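Local coordinates for meso-diaminopimelate dehydrogenase (Clostridium tetani, PDB 3WGY), which catalyses, in its natural form, the reversible, NADP-dependent oxidative deamination of meso-2,6-diaminopimelate, at residues F35-I40 with V51-L56; M66-G71 with F87-S92. The protein carries 6 engineered substitutions. All coordinates share one frame; numbering follows the deposited sequence.

Contact 1 of 2, residues F35-I40 with V51-L56; sequences FTRRDI and VHISRL
Leu56 plants a single methyl on the middle of the Phe35 ring: CD1 lies 3.5 Å from the ring centroid and only 14° off its normal, a CH-pi contact made face on. A chi2 of 59° turns CD1 onto the ring, the two side chains crossing at about a right angle. Val51 comes to the same ring differently, alongside and pointing the same way, with its CG1 3.6 Å from Phe35 CE1. Beneath these side chains the backbones pair as parallel strands. Thr36 N gives its hydrogen to Val51 O at 3.0 Å, and Ile53 N returns one to Thr36 O at 2.9 Å, approaching from above the carbonyl plane, 48° out of it. From the last bridged pair, Thr36 with His52, the imidazole reaches the loop after strand 29-36, NE2 giving a weak hydrogen bond to Arg37 O at 3.2 Å. The ring is held mainly at ND1, which accepts from Ser54 N, well out of the ring plane, and is hydrogen-bonded to Ser54 OG at 2.8 Å. Thr36 OG1 closes an ST turn by accepting from Arg38 N (3.1 Å), and it also takes Arg38 NH1 (2.9 Å). In NADP-dependent Rossmann domains the loop after this strand usually meets the adenosine ribose and its phosphate, and Arg38 is probably well placed for that. Strand 50-52 is one edge of the parallel sheet, with 29-36 between it and 5-10; Tyr59 meets the Phe35 ring edge-to-face, Met66 of strand 65-68 touches both Phe35 and Leu56, and Arg37 reaches Asp75 in a salt bridge.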
loop_
_atom_site.group_PDB
_atom_site.type_symbol
_atom_site.label_atom_id
_atom_site.label_comp_id
_atom_site.label_asym_id
_atom_site.label_seq_id
_atom_site.Cartn_x
_atom_site.Cartn_y
_atom_site.Cartn_z
ATOM N N PHE B 35 4.429 4.281 -31.381
ATOM C CA PHE B 35 5.170 5.287 -32.117
ATOM C C PHE B 35 6.667 5.154 -31.890
ATOM O O PHE B 35 7.127 5.084 -30.753
ATOM C CB PHE B 35 4.655 6.666 -31.711
ATOM C CG PHE B 35 3.184 6.841 -31.982
ATOM C CD1 PHE B 35 2.721 7.006 -33.286
ATOM C CD2 PHE B 35 2.256 6.729 -30.958
ATOM C CE1 PHE B 35 1.355 7.046 -33.564
ATOM C CE2 PHE B 35 0.886 6.768 -31.225
ATOM C CZ PHE B 35 0.436 6.925 -32.533
ATOM N N THR B 36 7.423 5.107 -32.981
ATOM C CA THR B 36 8.868 4.960 -32.893
ATOM C C THR B 36 9.629 5.868 -33.849
ATOM O O THR B 36 9.131 6.214 -34.915
ATOM C CB THR B 36 9.278 3.526 -33.198
ATOM O OG1 THR B 36 10.704 3.448 -33.250
ATOM C CG2 THR B 36 8.707 3.085 -34.541
ATOM N N ARG B 37 10.846 6.240 -33.463
ATOM C CA ARG B 37 11.687 7.089 -34.302
ATOM C C ARG B 37 12.387 6.281 -35.393
ATOM O O ARG B 37 12.801 6.833 -36.408
ATOM C CB ARG B 37 12.738 7.818 -33.458
ATOM C CG ARG B 37 12.186 8.978 -32.636
ATOM C CD ARG B 37 13.304 9.786 -31.983
ATOM N NE ARG B 37 12.805 10.880 -31.147
ATOM C CZ ARG B 37 12.632 12.137 -31.557
ATOM N NH1 ARG B 37 12.917 12.479 -32.806
ATOM N NH2 ARG B 37 12.174 13.055 -30.714
ATOM N N ARG B 38 12.513 4.974 -35.185
ATOM C CA ARG B 38 13.174 4.107 -36.160
ATOM C C ARG B 38 12.429 4.076 -37.497
ATOM O O ARG B 38 11.209 4.244 -37.551
ATOM C CB ARG B 38 13.291 2.669 -35.615
ATOM C CG ARG B 38 14.070 2.522 -34.302
ATOM C CD ARG B 38 13.193 1.917 -33.197
ATOM N NE ARG B 38 13.812 1.987 -31.871
ATOM C CZ ARG B 38 13.163 2.311 -30.751
ATOM N NH1 ARG B 38 11.864 2.599 -30.780
ATOM N NH2 ARG B 38 13.819 2.357 -29.598
ATOM N N ASP B 39 13.172 3.861 -38.578
ATOM C CA ASP B 39 12.569 3.782 -39.903
ATOM C C ASP B 39 11.815 2.468 -39.944
ATOM O O ASP B 39 12.409 1.407 -40.147
ATOM C CB ASP B 39 13.647 3.788 -40.990
ATOM C CG ASP B 39 13.064 3.687 -42.395
ATOM O OD1 ASP B 39 13.846 3.569 -43.357
ATOM O OD2 ASP B 39 11.825 3.729 -42.535
ATOM N N ILE B 40 10.506 2.528 -39.744
ATOM C CA ILE B 40 9.725 1.305 -39.742
ATOM C C ILE B 40 9.744 0.588 -41.086
ATOM O O ILE B 40 9.291 -0.552 -41.188
ATOM C CB ILE B 40 8.266 1.558 -39.309
ATOM C CG1 ILE B 40 7.598 2.566 -40.239
ATOM C CG2 ILE B 40 8.239 2.073 -37.881
ATOM C CD1 ILE B 40 6.142 2.794 -39.912
ATOM N N VAL B 51 4.169 2.769 -35.889
ATOM C CA VAL B 51 3.908 3.988 -36.636
ATOM C C VAL B 51 5.042 4.953 -36.353
ATOM O O VAL B 51 5.470 5.090 -35.208
ATOM C CB VAL B 51 2.584 4.630 -36.200
ATOM C CG1 VAL B 51 2.436 6.015 -36.830
ATOM C CG2 VAL B 51 1.425 3.725 -36.595
ATOM N N HIS B 52 5.536 5.621 -37.390
ATOM C CA HIS B 52 6.628 6.561 -37.196
ATOM C C HIS B 52 6.156 7.759 -36.387
ATOM O O HIS B 52 5.055 8.279 -36.600
ATOM C CB HIS B 52 7.218 7.014 -38.542
ATOM C CG HIS B 52 8.507 7.767 -38.399
ATOM N ND1 HIS B 52 8.553 9.140 -38.255
ATOM C CD2 HIS B 52 9.785 7.331 -38.274
ATOM C CE1 HIS B 52 9.802 9.514 -38.045
ATOM N NE2 HIS B 52 10.568 8.435 -38.047
ATOM N N ILE B 53 7.009 8.179 -35.456
ATOM C CA ILE B 53 6.752 9.285 -34.550
ATOM C C ILE B 53 6.290 10.574 -35.235
ATOM O O ILE B 53 5.605 11.392 -34.624
ATOM C CB ILE B 53 8.028 9.588 -33.709
ATOM C CG1 ILE B 53 7.734 10.637 -32.641
ATOM C CG2 ILE B 53 9.145 10.088 -34.606
ATOM C CD1 ILE B 53 6.759 10.171 -31.605
ATOM N N SER B 54 6.666 10.766 -36.497
ATOM C CA SER B 54 6.271 11.983 -37.211
ATOM C C SER B 54 4.767 12.052 -37.464
ATOM O O SER B 54 4.227 13.125 -37.739
ATOM C CB SER B 54 6.999 12.072 -38.551
ATOM O OG SER B 54 6.726 10.923 -39.334
ATOM N N ARG B 55 4.095 10.909 -37.381
ATOM C CA ARG B 55 2.655 10.853 -37.616
ATOM C C ARG B 55 1.851 10.737 -36.325
ATOM O O ARG B 55 0.689 10.324 -36.342
ATOM C CB ARG B 55 2.318 9.683 -38.541
ATOM C CG ARG B 55 2.866 9.862 -39.955
ATOM C CD ARG B 55 2.886 8.560 -40.719
ATOM N NE ARG B 55 1.558 8.042 -41.037
ATOM C CZ ARG B 55 0.760 8.533 -41.983
ATOM N NH1 ARG B 55 1.140 9.572 -42.716
ATOM N NH2 ARG B 55 -0.414 7.964 -42.213
ATOM N N LEU B 56 2.470 11.104 -35.208
ATOM C CA LEU B 56 1.798 11.042 -33.917
ATOM C C LEU B 56 0.545 11.910 -33.929
ATOM O O LEU B 56 -0.531 11.477 -33.522
ATOM C CB LEU B 56 2.731 11.533 -32.815
ATOM C CG LEU B 56 2.110 11.547 -31.421
ATOM C CD1 LEU B 56 1.652 10.153 -31.063
ATOM C CD2 LEU B 56 3.123 12.049 -30.425
#

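Contact 2 of 2, residues M66-G71 with F87-S92; sequences MILCGG and FNTVDS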
loop_
_atom_site.group_PDB
_atom_site.type_symbol
_atom_site.label_atom_id
_atom_site.label_comp_id
_atom_site.label_asym_id
_atom_site.label_seq_id
_atom_site.Cartn_x
_atom_site.Cartn_y
_atom_site.Cartn_z
ATOM N N MET B 66 -1.859 8.037 -23.874
ATOM C CA MET B 66 -0.558 7.785 -24.467
ATOM C C MET B 66 0.419 7.471 -23.338
ATOM O O MET B 66 0.620 8.281 -22.440
ATOM C CB MET B 66 -0.086 9.029 -25.229
ATOM C CG MET B 66 1.042 8.791 -26.220
ATOM S SD MET B 66 0.518 7.913 -27.712
ATOM C CE MET B 66 -0.289 9.200 -28.580
ATOM N N ILE B 67 1.012 6.288 -23.365
ATOM C CA ILE B 67 1.973 5.938 -22.333
ATOM C C ILE B 67 3.373 6.272 -22.861
ATOM O O ILE B 67 3.813 5.724 -23.874
ATOM C CB ILE B 67 1.874 4.438 -21.967
ATOM C CG1 ILE B 67 0.431 4.112 -21.561
ATOM C CG2 ILE B 67 2.840 4.111 -20.827
ATOM C CD1 ILE B 67 0.223 2.716 -21.048
ATOM N N LEU B 68 4.056 7.185 -22.177
ATOM C CA LEU B 68 5.390 7.616 -22.573
ATOM C C LEU B 68 6.483 6.676 -22.080
ATOM O O LEU B 68 6.781 6.614 -20.881
ATOM C CB LEU B 68 5.640 9.034 -22.061
ATOM C CG LEU B 68 4.465 9.978 -22.345
ATOM C CD1 LEU B 68 4.884 11.421 -22.088
ATOM C CD2 LEU B 68 4.008 9.816 -23.785
ATOM N N CYS B 69 7.077 5.944 -23.019
ATOM C CA CYS B 69 8.136 4.992 -22.706
ATOM C C CYS B 69 9.465 5.408 -23.332
ATOM O O CYS B 69 10.226 4.570 -23.818
ATOM C CB CYS B 69 7.736 3.608 -23.201
ATOM S SG CYS B 69 6.058 3.157 -22.724
ATOM N N GLY B 70 9.723 6.713 -23.299
ATOM C CA GLY B 70 10.944 7.289 -23.845
ATOM C C GLY B 70 11.908 6.331 -24.515
ATOM O O GLY B 70 12.703 5.669 -23.842
ATOM N N GLY B 71 11.833 6.275 -25.844
ATOM C CA GLY B 71 12.683 5.402 -26.639
ATOM C C GLY B 71 13.950 4.928 -25.955
ATOM O O GLY B 71 14.209 3.722 -25.906
ATOM N N PHE B 87 -2.469 14.734 -26.287
ATOM C CA PHE B 87 -3.105 13.567 -25.680
ATOM C C PHE B 87 -3.028 13.623 -24.170
ATOM O O PHE B 87 -2.301 14.436 -23.605
ATOM C CB PHE B 87 -2.421 12.263 -26.121
ATOM C CG PHE B 87 -2.267 12.113 -27.612
ATOM C CD1 PHE B 87 -1.274 12.802 -28.295
ATOM C CD2 PHE B 87 -3.110 11.270 -28.329
ATOM C CE1 PHE B 87 -1.122 12.655 -29.677
ATOM C CE2 PHE B 87 -2.965 11.118 -29.707
ATOM C CZ PHE B 87 -1.968 11.811 -30.381
ATOM N N ASN B 88 -3.801 12.763 -23.514
ATOM C CA ASN B 88 -3.742 12.668 -22.062
ATOM C C ASN B 88 -2.520 11.774 -21.939
ATOM O O ASN B 88 -2.393 10.811 -22.687
ATOM C CB ASN B 88 -4.969 11.951 -21.509
ATOM C CG ASN B 88 -6.246 12.717 -21.748
ATOM O OD1 ASN B 88 -6.344 13.896 -21.422
ATOM N ND2 ASN B 88 -7.240 12.046 -22.310
ATOM N N THR B 89 -1.613 12.073 -21.025
ATOM C CA THR B 89 -0.416 11.252 -20.940
ATOM C C THR B 89 -0.137 10.592 -19.605
ATOM O O THR B 89 -0.669 10.991 -18.572
ATOM C CB THR B 89 0.816 12.068 -21.298
ATOM O OG1 THR B 89 0.989 13.107 -20.324
ATOM C CG2 THR B 89 0.658 12.680 -22.681
ATOM N N VAL B 90 0.711 9.571 -19.661
ATOM C CA VAL B 90 1.149 8.822 -18.496
ATOM C C VAL B 90 2.647 8.613 -18.677
ATOM O O VAL B 90 3.081 8.096 -19.707
ATOM C CB VAL B 90 0.457 7.435 -18.407
ATOM C CG1 VAL B 90 1.173 6.561 -17.380
ATOM C CG2 VAL B 90 -1.005 7.599 -18.013
ATOM N N ASP B 91 3.442 9.033 -17.697
ATOM C CA ASP B 91 4.885 8.842 -17.786
ATOM C C ASP B 91 5.468 8.371 -16.457
ATOM O O ASP B 91 4.796 8.392 -15.420
ATOM C CB ASP B 91 5.595 10.124 -18.240
ATOM C CG ASP B 91 5.602 11.210 -17.179
ATOM O OD1 ASP B 91 5.968 10.917 -16.020
ATOM O OD2 ASP B 91 5.256 12.368 -17.510
ATOM N N SER B 92 6.728 7.954 -16.490
ATOM C CA SER B 92 7.396 7.462 -15.294
ATOM C C SER B 92 8.627 8.296 -14.961
ATOM O O SER B 92 9.616 7.773 -14.445
ATOM C CB SER B 92 7.800 6.008 -15.507
ATOM O OG SER B 92 8.567 5.894 -16.696
HETATM O O HOH W 1 8.144 4.785 -19.111
#
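A beta-alpha-beta crossover of the Rossmann-type domain closes here, joining strand 65-68 to strand 88-90 as parallel neighbours, with helices 75-78 and 80-84 in the connection. The short strands run the same way with a 35° angle between them, and three backbone hydrogen bonds alternate along the pair: Met66 N to Asn88 O at 3.1 Å, Val90 N to Met66 O at 3.1 Å, and Leu68 N to Val90 O at 2.8 Å. Met66 and Thr89 share one face of the sheet, where Ile83 of helix 80-84 packs on both. Ile67 and Val90 share the other, against helix 276-296. The Met66 side chain is bent twice, and its last turn (chi3 77°) puts CE squarely over the Phe87 ring, 3.3 Å from the centroid and 6° off the normal. All six ring carbons therefore lie at nearly the same distance from that methyl, while SD stands farther back at 5.0 Å from the same centroid in an oblique Met-aromatic contact. Farther along, Leu68 CB touches Asp91 CB at 4.0 Å. The Asp91 carboxylate itself leads away from strand 65-68: OD1 accepts from the backbone N atoms of Phe93 and Ser120, and OD2 is hydrogen-bonded to His102 NE2, so both oxygens of this buried acid are satisfied. Past the last direct bond between the strands, a single water spans the widening gap: it donates to Leu68 O at 2.9 Å and lies 2.7 Å from Ser92 OG.

Strand 5-10 comes first and ends up between the two contacts, with strand 29-36 on one flank and strand 65-68 on the other. Contact 1 closes a short loop with no helix in it, bringing the chain back along strand 29-36 at one edge of the sheet. Only after that does contact 2 close a longer connection carrying helices 75-78 and 80-84, nearer the sheet's middle; the two are in series, neither nested nor crossed. Their centres are about 15 Å apart, yet their side chains meet on one face: Leu56 CD1 is 3.3 Å from Met66 CE, so two methyls and the rings of Phe35 and Phe87 form one continuous apolar row bridging both halves of the parallel sheet.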